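Local coordinates for soluble lytic murein transglycosylase (PDB 5OHU), which turns over peptidoglycan as a lytic transglycosylase, cleaving the glycan strands of the bacterial cell wall in both exolytic and endolytic fashion, at residues 121-125 / 126-130; 194-197 / 198-202; 628-631 / 632-635. One frame throughout, in Å; residues are numbered along the deposited sequence.

Interaction 1 (121-125 / 126-130). With PO4 (phosphate ion), chain E.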
ATOM      1  N   PRO A 121      -7.494  18.634  12.274  1.00 19.04           N
ATOM      2  CA  PRO A 121      -7.877  17.220  12.106  1.00 19.88           C
ATOM      3  C   PRO A 121      -6.977  16.460  11.150  1.00 25.14           C
ATOM      4  O   PRO A 121      -6.768  15.251  11.328  1.00 24.35           O
ATOM      5  CB  PRO A 121      -9.301  17.305  11.546  1.00 21.46           C
ATOM      6  CG  PRO A 121      -9.815  18.643  11.950  1.00 27.66           C
ATOM      7  CD  PRO A 121      -8.623  19.560  12.094  1.00 24.48           C
ATOM      8  N   LYS A 122      -6.427  17.136  10.143  1.00 18.61           N
ATOM      9  CA  LYS A 122      -5.632  16.467   9.129  1.00 20.16           C
ATOM     10  C   LYS A 122      -4.246  16.096   9.617  1.00 24.66           C
ATOM     11  O   LYS A 122      -3.500  15.463   8.869  1.00 27.72           O
ATOM     12  CB  LYS A 122      -5.533  17.334   7.874  1.00 31.22           C
ATOM     13  CG  LYS A 122      -6.850  17.430   7.131  1.00 45.83           C
ATOM     14  CD  LYS A 122      -7.582  16.073   7.127  1.00 58.10           C
ATOM     15  CE  LYS A 122      -8.973  16.158   7.782  1.00 62.15           C
ATOM     16  NZ  LYS A 122      -9.698  14.864   7.728  1.00 60.76           N
ATOM     17  N   LEU A 123      -3.881  16.457  10.846  1.00 27.36           N
ATOM     18  CA  LEU A 123      -2.663  15.899  11.415  1.00 25.12           C
ATOM     19  C   LEU A 123      -2.780  14.398  11.664  1.00 18.92           C
ATOM     20  O   LEU A 123      -1.755  13.719  11.741  1.00 25.20           O
ATOM     21  CB  LEU A 123      -2.314  16.619  12.710  1.00 25.56           C
ATOM     22  CG  LEU A 123      -1.730  18.012  12.480  1.00 28.64           C
ATOM     23  CD1 LEU A 123      -1.617  18.749  13.792  1.00 22.08           C
ATOM     24  CD2 LEU A 123      -0.366  17.937  11.748  1.00 19.70           C
ATOM     25  N   ASN A 124      -3.994  13.868  11.798  1.00 20.54           N
ATOM     26  CA  ASN A 124      -4.194  12.437  12.040  1.00 32.80           C
ATOM     27  C   ASN A 124      -3.535  11.979  13.340  1.00 30.36           C
ATOM     28  O   ASN A 124      -2.988  10.878  13.421  1.00 25.21           O
ATOM     29  CB  ASN A 124      -3.689  11.597  10.865  1.00 34.86           C
ATOM     30  CG  ASN A 124      -4.485  11.830   9.621  1.00 43.84           C
ATOM     31  OD1 ASN A 124      -5.717  11.832   9.652  1.00 50.66           O
ATOM     32  ND2 ASN A 124      -3.793  12.053   8.515  1.00 47.96           N
ATOM     33  N   PHE A 125      -3.582  12.828  14.364  1.00 23.80           N
ATOM     34  CA  PHE A 125      -3.232  12.425  15.721  1.00 28.86           C
ATOM     35  C   PHE A 125      -4.525  12.192  16.493  1.00 22.21           C
ATOM     36  O   PHE A 125      -5.236  13.145  16.826  1.00 23.53           O
ATOM     37  CB  PHE A 125      -2.366  13.473  16.409  1.00 29.06           C
ATOM     38  CG  PHE A 125      -0.975  13.563  15.862  1.00 26.82           C
ATOM     39  CD1 PHE A 125      -0.135  12.463  15.885  1.00 26.29           C
ATOM     40  CD2 PHE A 125      -0.500  14.759  15.339  1.00 22.64           C
ATOM     41  CE1 PHE A 125       1.166  12.553  15.394  1.00 34.98           C
ATOM     42  CE2 PHE A 125       0.790  14.855  14.847  1.00 20.84           C
ATOM     43  CZ  PHE A 125       1.626  13.752  14.871  1.00 27.52           C
ATOM     44  N   THR A 126      -4.832  10.921  16.757  1.00 18.89           N
ATOM     45  CA  THR A 126      -6.007  10.581  17.551  1.00 19.67           C
ATOM     46  C   THR A 126      -6.034  11.329  18.882  1.00 20.07           C
ATOM     47  O   THR A 126      -7.107  11.704  19.364  1.00 20.54           O
ATOM     48  CB  THR A 126      -6.032   9.063  17.787  1.00 30.66           C
ATOM     49  OG1 THR A 126      -6.110   8.392  16.530  1.00 34.06           O
ATOM     50  CG2 THR A 126      -7.229   8.652  18.631  1.00 13.87           C
ATOM     51  N   GLU A 127      -4.866  11.562  19.486  1.00 20.55           N
ATOM     52  CA  GLU A 127      -4.817  12.261  20.762  1.00 18.72           C
ATOM     53  C   GLU A 127      -5.403  13.666  20.656  1.00 22.77           C
ATOM     54  O   GLU A 127      -6.142  14.110  21.542  1.00 24.42           O
ATOM     55  CB  GLU A 127      -3.374  12.314  21.263  1.00 21.15           C
ATOM     56  CG  GLU A 127      -3.221  12.992  22.617  1.00 23.91           C
ATOM     57  CD  GLU A 127      -1.766  13.059  23.081  1.00 37.83           C
ATOM     58  OE1 GLU A 127      -1.530  13.516  24.216  1.00 38.41           O
ATOM     59  OE2 GLU A 127      -0.857  12.651  22.317  1.00 39.37           O
ATOM     60  N   LEU A 128      -5.091  14.379  19.577  1.00 19.04           N
ATOM     61  CA  LEU A 128      -5.647  15.716  19.407  1.00 19.01           C
ATOM     62  C   LEU A 128      -7.147  15.661  19.126  1.00 15.14           C
ATOM     63  O   LEU A 128      -7.917  16.478  19.647  1.00 20.66           O
ATOM     64  CB  LEU A 128      -4.910  16.451  18.280  1.00 16.84           C
ATOM     65  CG  LEU A 128      -3.406  16.654  18.403  1.00 15.79           C
ATOM     66  CD1 LEU A 128      -2.857  17.193  17.099  1.00 21.87           C
ATOM     67  CD2 LEU A 128      -3.068  17.601  19.559  1.00 16.08           C
ATOM     68  N   ASP A 129      -7.580  14.708  18.301  1.00 15.40           N
ATOM     69  CA  ASP A 129      -9.009  14.518  18.075  1.00 19.91           C
ATOM     70  C   ASP A 129      -9.749  14.329  19.393  1.00 15.81           C
ATOM     71  O   ASP A 129     -10.819  14.908  19.608  1.00 18.19           O
ATOM     72  CB  ASP A 129      -9.245  13.321  17.146  1.00 19.87           C
ATOM     73  CG  ASP A 129      -8.555  13.474  15.798  1.00 27.05           C
ATOM     74  OD1 ASP A 129      -8.076  14.590  15.477  1.00 28.75           O
ATOM     75  OD2 ASP A 129      -8.502  12.475  15.046  1.00 31.25           O
ATOM     76  N   CYS A 130      -9.171  13.562  20.311  1.00 15.85           N
ATOM     77  CA  CYS A 130      -9.840  13.353  21.594  1.00 14.61           C
ATOM     78  C   CYS A 130      -9.848  14.614  22.438  1.00 20.61           C
ATOM     79  O   CYS A 130     -10.879  14.951  23.036  1.00 19.25           O
ATOM     80  CB  CYS A 130      -9.186  12.190  22.324  1.00 18.32           C
ATOM     81  SG  CYS A 130      -9.770  10.660  21.526  1.00 34.40           S
TER
HETATM   82  P   PO4 E 704      -6.581  12.673   6.060  1.00132.19           P
HETATM   83  O1  PO4 E 704      -6.504  11.223   5.637  1.00129.35           O
HETATM   84  O2  PO4 E 704      -5.182  13.232   6.202  1.00131.50           O
HETATM   85  O3  PO4 E 704      -7.308  12.784   7.381  1.00132.16           O
HETATM   86  O4  PO4 E 704      -7.337  13.467   5.021  1.00135.72           O
HETATM   87  O   HOH W   1      -7.997  13.303  12.315  1.00 29.37           O
HETATM   88  O   HOH W   2      -5.423  15.386  14.293  1.00 15.23           O
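The N-cap residue Phe-125 opens helix 126-138, and its carbonyl is met by Asp-129 of the first turn. Phe-125 O accepts Asp-129 N at 3.2 Å; a bent, weak bond from Leu-128 N shares the same oxygen. Leu-128 CD1 touches both Phe-125 CB (3.8 Å) and Leu-123 CD1 (3.9 Å). A branched leucine suits this spot, bridging the 3-10 turn 121-123 and the helix. Leu-123 O lies over one face of the Phe-125 ring, toward its rim.

With CG opposite its carbonyl carbon (chi1 -58°), Asp-129 turns its carboxylate back toward the loop. Tyr-119 hydrogen-bonds OD1, and a water that accepts from Phe-125 N lies 3.0 Å from Asp-129 OD1, though it has more acceptors in reach than protons. Asn-124 adopts left-handed backbone angles, which asparagine tolerates well; its ND2 donates to phosphate O2. Lys-122 bends to offer NZ to O3 of the same phosphate, an ion that probably comes from the crystallisation liquor.

Around this turn, Phe-125 and Leu-128 pack on Leu-100 of helix 95-108, Thr-126 and Asp-129 touch helix 142-153, and Cys-130 is joined by a disulfide to Cys-163 of helix 161-172.

Interaction 2 (194-197 / 198-202)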
ATOM      1  N   TYR A 194      -7.710  -8.990  21.505  1.00 23.62           N
ATOM      2  CA  TYR A 194      -8.591  -9.718  22.419  1.00 27.79           C
ATOM      3  C   TYR A 194      -8.511  -9.209  23.848  1.00 31.34           C
ATOM      4  O   TYR A 194      -9.486  -9.337  24.595  1.00 32.08           O
ATOM      5  CB  TYR A 194      -8.298 -11.217  22.374  1.00 24.79           C
ATOM      6  CG  TYR A 194      -8.354 -11.776  20.967  1.00 32.04           C
ATOM      7  CD1 TYR A 194      -9.531 -11.717  20.225  1.00 33.36           C
ATOM      8  CD2 TYR A 194      -7.234 -12.358  20.375  1.00 29.66           C
ATOM      9  CE1 TYR A 194      -9.595 -12.225  18.924  1.00 33.09           C
ATOM     10  CE2 TYR A 194      -7.286 -12.869  19.073  1.00 28.91           C
ATOM     11  CZ  TYR A 194      -8.472 -12.800  18.357  1.00 32.22           C
ATOM     12  OH  TYR A 194      -8.532 -13.307  17.075  1.00 23.89           O
ATOM     13  N   SER A 195      -7.391  -8.614  24.246  1.00 27.58           N
ATOM     14  CA  SER A 195      -7.318  -8.040  25.581  1.00 27.85           C
ATOM     15  C   SER A 195      -8.298  -6.878  25.707  1.00 25.65           C
ATOM     16  O   SER A 195      -9.090  -6.809  26.653  1.00 28.02           O
ATOM     17  CB  SER A 195      -5.883  -7.608  25.877  1.00 37.92           C
ATOM     18  OG  SER A 195      -5.793  -6.979  27.140  1.00 52.49           O
ATOM     19  N   LEU A 196      -8.287  -5.971  24.729  1.00 20.15           N
ATOM     20  CA  LEU A 196      -9.333  -4.963  24.641  1.00 18.43           C
ATOM     21  C   LEU A 196     -10.720  -5.604  24.634  1.00 25.56           C
ATOM     22  O   LEU A 196     -11.578  -5.253  25.452  1.00 27.12           O
ATOM     23  CB  LEU A 196      -9.120  -4.112  23.389  1.00 13.26           C
ATOM     24  CG  LEU A 196     -10.204  -3.050  23.173  1.00 19.03           C
ATOM     25  CD1 LEU A 196     -10.402  -2.175  24.378  1.00 13.41           C
ATOM     26  CD2 LEU A 196      -9.943  -2.223  21.917  1.00 26.51           C
ATOM     27  N   ALA A 197     -10.953  -6.558  23.723  1.00 20.88           N
ATOM     28  CA  ALA A 197     -12.284  -7.157  23.583  1.00 17.99           C
ATOM     29  C   ALA A 197     -12.751  -7.785  24.889  1.00 18.28           C
ATOM     30  O   ALA A 197     -13.914  -7.629  25.288  1.00 22.66           O
ATOM     31  CB  ALA A 197     -12.274  -8.197  22.457  1.00 16.64           C
ATOM     32  N   SER A 198     -11.847  -8.476  25.584  1.00 15.78           N
ATOM     33  CA  SER A 198     -12.222  -9.106  26.843  1.00 30.27           C
ATOM     34  C   SER A 198     -12.500  -8.072  27.922  1.00 30.96           C
ATOM     35  O   SER A 198     -13.381  -8.282  28.763  1.00 38.98           O
ATOM     36  CB  SER A 198     -11.133 -10.076  27.299  1.00 27.56           C
ATOM     37  OG  SER A 198     -11.052 -11.180  26.416  1.00 37.73           O
ATOM     38  N   HIS A 199     -11.772  -6.953  27.916  1.00 25.01           N
ATOM     39  CA  HIS A 199     -12.089  -5.870  28.843  1.00 20.35           C
ATOM     40  C   HIS A 199     -13.460  -5.268  28.540  1.00 24.68           C
ATOM     41  O   HIS A 199     -14.254  -5.019  29.458  1.00 25.40           O
ATOM     42  CB  HIS A 199     -10.999  -4.811  28.785  1.00 27.58           C
ATOM     43  CG  HIS A 199      -9.730  -5.226  29.458  1.00 50.53           C
ATOM     44  ND1 HIS A 199      -8.483  -4.906  28.964  1.00 60.07           N
ATOM     45  CD2 HIS A 199      -9.515  -5.936  30.591  1.00 61.18           C
ATOM     46  CE1 HIS A 199      -7.554  -5.405  29.760  1.00 67.09           C
ATOM     47  NE2 HIS A 199      -8.154  -6.033  30.756  1.00 69.31           N
ATOM     48  N   LEU A 200     -13.766  -5.032  27.259  1.00 17.44           N
ATOM     49  CA  LEU A 200     -15.117  -4.603  26.912  1.00 22.62           C
ATOM     50  C   LEU A 200     -16.149  -5.639  27.337  1.00 25.03           C
ATOM     51  O   LEU A 200     -17.232  -5.284  27.810  1.00 29.83           O
ATOM     52  CB  LEU A 200     -15.220  -4.320  25.412  1.00 17.36           C
ATOM     53  CG  LEU A 200     -14.307  -3.186  24.923  1.00 17.97           C
ATOM     54  CD1 LEU A 200     -14.288  -3.141  23.412  1.00 15.76           C
ATOM     55  CD2 LEU A 200     -14.794  -1.853  25.436  1.00 16.10           C
ATOM     56  N   ALA A 201     -15.821  -6.925  27.191  1.00 18.96           N
ATOM     57  CA  ALA A 201     -16.768  -7.974  27.548  1.00 25.83           C
ATOM     58  C   ALA A 201     -17.104  -7.934  29.034  1.00 31.52           C
ATOM     59  O   ALA A 201     -18.261  -8.149  29.425  1.00 32.48           O
ATOM     60  CB  ALA A 201     -16.204  -9.342  27.152  1.00 23.31           C
ATOM     61  N   GLN A 202     -16.114  -7.634  29.876  1.00 33.15           N
ATOM     62  CA  GLN A 202     -16.341  -7.493  31.314  1.00 39.77           C
ATOM     63  C   GLN A 202     -17.141  -6.252  31.671  1.00 38.87           C
ATOM     64  O   GLN A 202     -17.481  -6.065  32.844  1.00 49.29           O
ATOM     65  CB  GLN A 202     -15.004  -7.465  32.059  1.00 43.02           C
ATOM     66  CG  GLN A 202     -14.308  -8.815  32.128  1.00 55.37           C
ATOM     67  CD  GLN A 202     -12.856  -8.700  32.547  1.00 71.19           C
ATOM     68  OE1 GLN A 202     -12.270  -7.617  32.509  1.00 76.84           O
ATOM     69  NE2 GLN A 202     -12.267  -9.818  32.951  1.00 77.10           N
TER
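Ser-198 meets Tyr-194 one turn back along the same helix. Ser-198 N donates to Tyr-194 O at 2.7 Å, and the hydroxyl Ser-198 OG also lies near Tyr-194 O, at 3.0 Å. A chi1 of -67° keeps OG close to the serine's own backbone N and swings it back toward the preceding turn, although another acceptor competes for its proton. A small polar residue fits here, since its hydroxyl can settle against the helix backbone while the residue touches Val-215 of helix 208-219.

His-199 continues the pattern, its N bonded to Ser-195 O. The imidazole leans back along the helix, with His-199 CE1 3.5 Å from Ser-195 OG, while Gln-202 OE1 lies in the ring plane at its edge. Both His-199 and Ser-195 are exposed, as befits polar residues on the outer side of the helix.

These are the i to i+4 bonds of an alpha-helix, here the short helix 194-201 between helices 178-190 and 208-219 in the all-helical part of this Slt70-like protein. Leu-200 N donates to Leu-196 O at 2.8 Å. The two leucine side chains run at a slant to each other, Leu-196 CD1 lying 4.1 Å from Leu-200 CG. Leu-200 is buried and Leu-196 partly exposed, and both apolar ends have Arg-184 of helix 178-190 to pack on.

Ala-201 N donates to Ala-197 O, and Ala-201 CB stands 3.4 Å from Ala-197 O. Ala-197 is buried: its lone methyl allows close approach to Leu-185 and Ala-188 on one helix and Val-215 on the other.

Interaction 3 (628-631 / 632-635)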
ATOM      1  N   PRO A 628      14.979  -6.914 -28.086  1.00 28.47           N
ATOM      2  CA  PRO A 628      13.521  -6.829 -27.937  1.00 23.74           C
ATOM      3  C   PRO A 628      12.949  -8.004 -27.164  1.00 25.20           C
ATOM      4  O   PRO A 628      13.349  -9.159 -27.339  1.00 21.95           O
ATOM      5  CB  PRO A 628      12.999  -6.836 -29.381  1.00 20.37           C
ATOM      6  CG  PRO A 628      14.225  -6.790 -30.285  1.00 27.39           C
ATOM      7  CD  PRO A 628      15.421  -6.537 -29.438  1.00 30.54           C
ATOM      8  N   GLN A 629      11.980  -7.684 -26.320  1.00 24.72           N
ATOM      9  CA  GLN A 629      11.344  -8.604 -25.383  1.00 18.51           C
ATOM     10  C   GLN A 629       9.843  -8.476 -25.587  1.00 18.26           C
ATOM     11  O   GLN A 629       9.261  -7.424 -25.265  1.00 21.48           O
ATOM     12  CB  GLN A 629      11.747  -8.251 -23.947  1.00 19.45           C
ATOM     13  CG  GLN A 629      11.119  -9.083 -22.838  1.00 21.92           C
ATOM     14  CD  GLN A 629      11.300 -10.574 -23.022  1.00 20.61           C
ATOM     15  OE1 GLN A 629      10.385 -11.295 -23.430  1.00 20.25           O
ATOM     16  NE2 GLN A 629      12.484 -11.046 -22.701  1.00 14.92           N
ATOM     17  N   PRO A 630       9.182  -9.471 -26.151  1.00 15.27           N
ATOM     18  CA  PRO A 630       7.721  -9.450 -26.200  1.00 14.41           C
ATOM     19  C   PRO A 630       7.154  -9.569 -24.787  1.00 14.06           C
ATOM     20  O   PRO A 630       7.824 -10.046 -23.867  1.00 17.63           O
ATOM     21  CB  PRO A 630       7.370 -10.689 -27.035  1.00 15.76           C
ATOM     22  CG  PRO A 630       8.591 -11.565 -26.998  1.00 22.82           C
ATOM     23  CD  PRO A 630       9.768 -10.691 -26.724  1.00 14.69           C
ATOM     24  N   ILE A 631       5.883  -9.183 -24.623  1.00 13.85           N
ATOM     25  CA  ILE A 631       5.292  -9.191 -23.281  1.00 14.51           C
ATOM     26  C   ILE A 631       5.356 -10.591 -22.660  1.00 15.35           C
ATOM     27  O   ILE A 631       5.560 -10.733 -21.448  1.00 15.53           O
ATOM     28  CB  ILE A 631       3.857  -8.636 -23.314  1.00 13.42           C
ATOM     29  CG1 ILE A 631       3.308  -8.480 -21.876  1.00 14.72           C
ATOM     30  CG2 ILE A 631       2.924  -9.510 -24.162  1.00 13.15           C
ATOM     31  CD1 ILE A 631       3.949  -7.332 -21.099  1.00 13.49           C
ATOM     32  N   VAL A 632       5.167 -11.646 -23.468  1.00 14.05           N
ATOM     33  CA  VAL A 632       5.509 -13.009 -23.074  1.00 12.72           C
ATOM     34  C   VAL A 632       6.134 -13.720 -24.264  1.00 13.91           C
ATOM     35  O   VAL A 632       5.843 -13.429 -25.427  1.00 18.87           O
ATOM     36  CB  VAL A 632       4.311 -13.845 -22.574  1.00 19.37           C
ATOM     37  CG1 VAL A 632       3.927 -13.458 -21.144  1.00 25.02           C
ATOM     38  CG2 VAL A 632       3.153 -13.714 -23.545  1.00 14.50           C
ATOM     39  N   ASP A 633       6.979 -14.682 -23.954  1.00 13.87           N
ATOM     40  CA  ASP A 633       7.635 -15.486 -24.968  1.00 12.86           C
ATOM     41  C   ASP A 633       6.739 -16.638 -25.411  1.00 12.47           C
ATOM     42  O   ASP A 633       5.799 -17.026 -24.711  1.00 12.57           O
ATOM     43  CB  ASP A 633       8.971 -15.998 -24.429  1.00 15.68           C
ATOM     44  CG  ASP A 633      10.016 -14.899 -24.379  1.00 26.76           C
ATOM     45  OD1 ASP A 633      10.146 -14.157 -25.383  1.00 32.25           O
ATOM     46  OD2 ASP A 633      10.685 -14.765 -23.343  1.00 27.57           O
ATOM     47  N   TRP A 634       7.036 -17.168 -26.604  1.00 16.49           N
ATOM     48  CA  TRP A 634       6.277 -18.301 -27.142  1.00 14.57           C
ATOM     49  C   TRP A 634       6.120 -19.398 -26.113  1.00 11.91           C
ATOM     50  O   TRP A 634       5.022 -19.932 -25.929  1.00 13.90           O
ATOM     51  CB  TRP A 634       6.964 -18.893 -28.374  1.00 12.38           C
ATOM     52  CG  TRP A 634       7.121 -17.965 -29.491  1.00 18.73           C
ATOM     53  CD1 TRP A 634       8.297 -17.559 -30.063  1.00 13.14           C
ATOM     54  CD2 TRP A 634       6.071 -17.327 -30.221  1.00 12.73           C
ATOM     55  NE1 TRP A 634       8.048 -16.683 -31.081  1.00 16.56           N
ATOM     56  CE2 TRP A 634       6.690 -16.526 -31.212  1.00 14.57           C
ATOM     57  CE3 TRP A 634       4.668 -17.344 -30.124  1.00 15.20           C
ATOM     58  CZ2 TRP A 634       5.955 -15.743 -32.111  1.00 16.56           C
ATOM     59  CZ3 TRP A 634       3.924 -16.565 -31.018  1.00 21.76           C
ATOM     60  CH2 TRP A 634       4.577 -15.772 -32.005  1.00 16.89           C
ATOM     61  N   HIS A 635       7.200 -19.749 -25.421  1.00 12.02           N
ATOM     62  CA  HIS A 635       7.092 -20.885 -24.519  1.00 11.75           C
ATOM     63  C   HIS A 635       6.348 -20.563 -23.236  1.00 11.94           C
ATOM     64  O   HIS A 635       6.109 -21.475 -22.446  1.00 12.25           O
ATOM     65  CB  HIS A 635       8.468 -21.444 -24.171  1.00 11.95           C
ATOM     66  CG  HIS A 635       9.268 -20.577 -23.252  1.00 22.02           C
ATOM     67  ND1 HIS A 635      10.019 -19.507 -23.701  1.00 20.38           N
ATOM     68  CD2 HIS A 635       9.479 -20.652 -21.915  1.00 16.17           C
ATOM     69  CE1 HIS A 635      10.647 -18.952 -22.676  1.00 20.19           C
ATOM     70  NE2 HIS A 635      10.337 -19.628 -21.582  1.00 21.42           N
TER
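The side-chain amide of Gln-629 and the carboxylate of Asp-633 are steeply inclined, their planes 62° apart, and the two side chains cross at about a right angle. The amide is probably turned over in the model, so its individual atoms carry little weight. Asp-633 OD1 comes up beside the CG corner of the Pro-630 ring, 3.4 Å from Pro-630 CG. The ring also meets the backbone through Pro-630 CB, 3.5 Å from Val-632 O. Proline suits this irregular chain because its ring restricts the backbone and lacks an N-H to satisfy.

Ile-631 and Val-632 supply the apolar part, touching loosely through their CG2 methyls at 4.3 Å. Both are buried, where their apolar branches pack among the surrounding helices. Backbone atoms of Ile-631 are held from elsewhere: its N is bonded to Tyr-387 OH and its O to Arg-569 NH2. Outside the two segments, Arg-569 NE also makes a long, weak ion pair with Asp-633 OD2.

The segment leads from helix 605-624 to strand 638-639; Ile-631 packs against Leu-615 and Val-619 of that helix and Phe-374, Phe-377 and Leu-378 of helix 374-383, while Val-632 rests on Val-570 of helix 569-578.

How the interactions relate
The three contacts follow one another along the chain without overlapping. Interactions 1 and 2 belong to the long run of helices in the first part of the protein, the first where a loop enters helix 126-138, the second within helix 194-201; their centres are about 25 Å apart and they do not touch. Interaction 3 lies on the other side of the chain's centre, about 51 Å from interaction 1 and 56 Å from interaction 2, centre to centre. It packs on helix 569-578, which falls within the lysozyme-like transglycosylase region. Together they sample the helical part and the lysozyme-like transglycosylase part of one mostly helical chain.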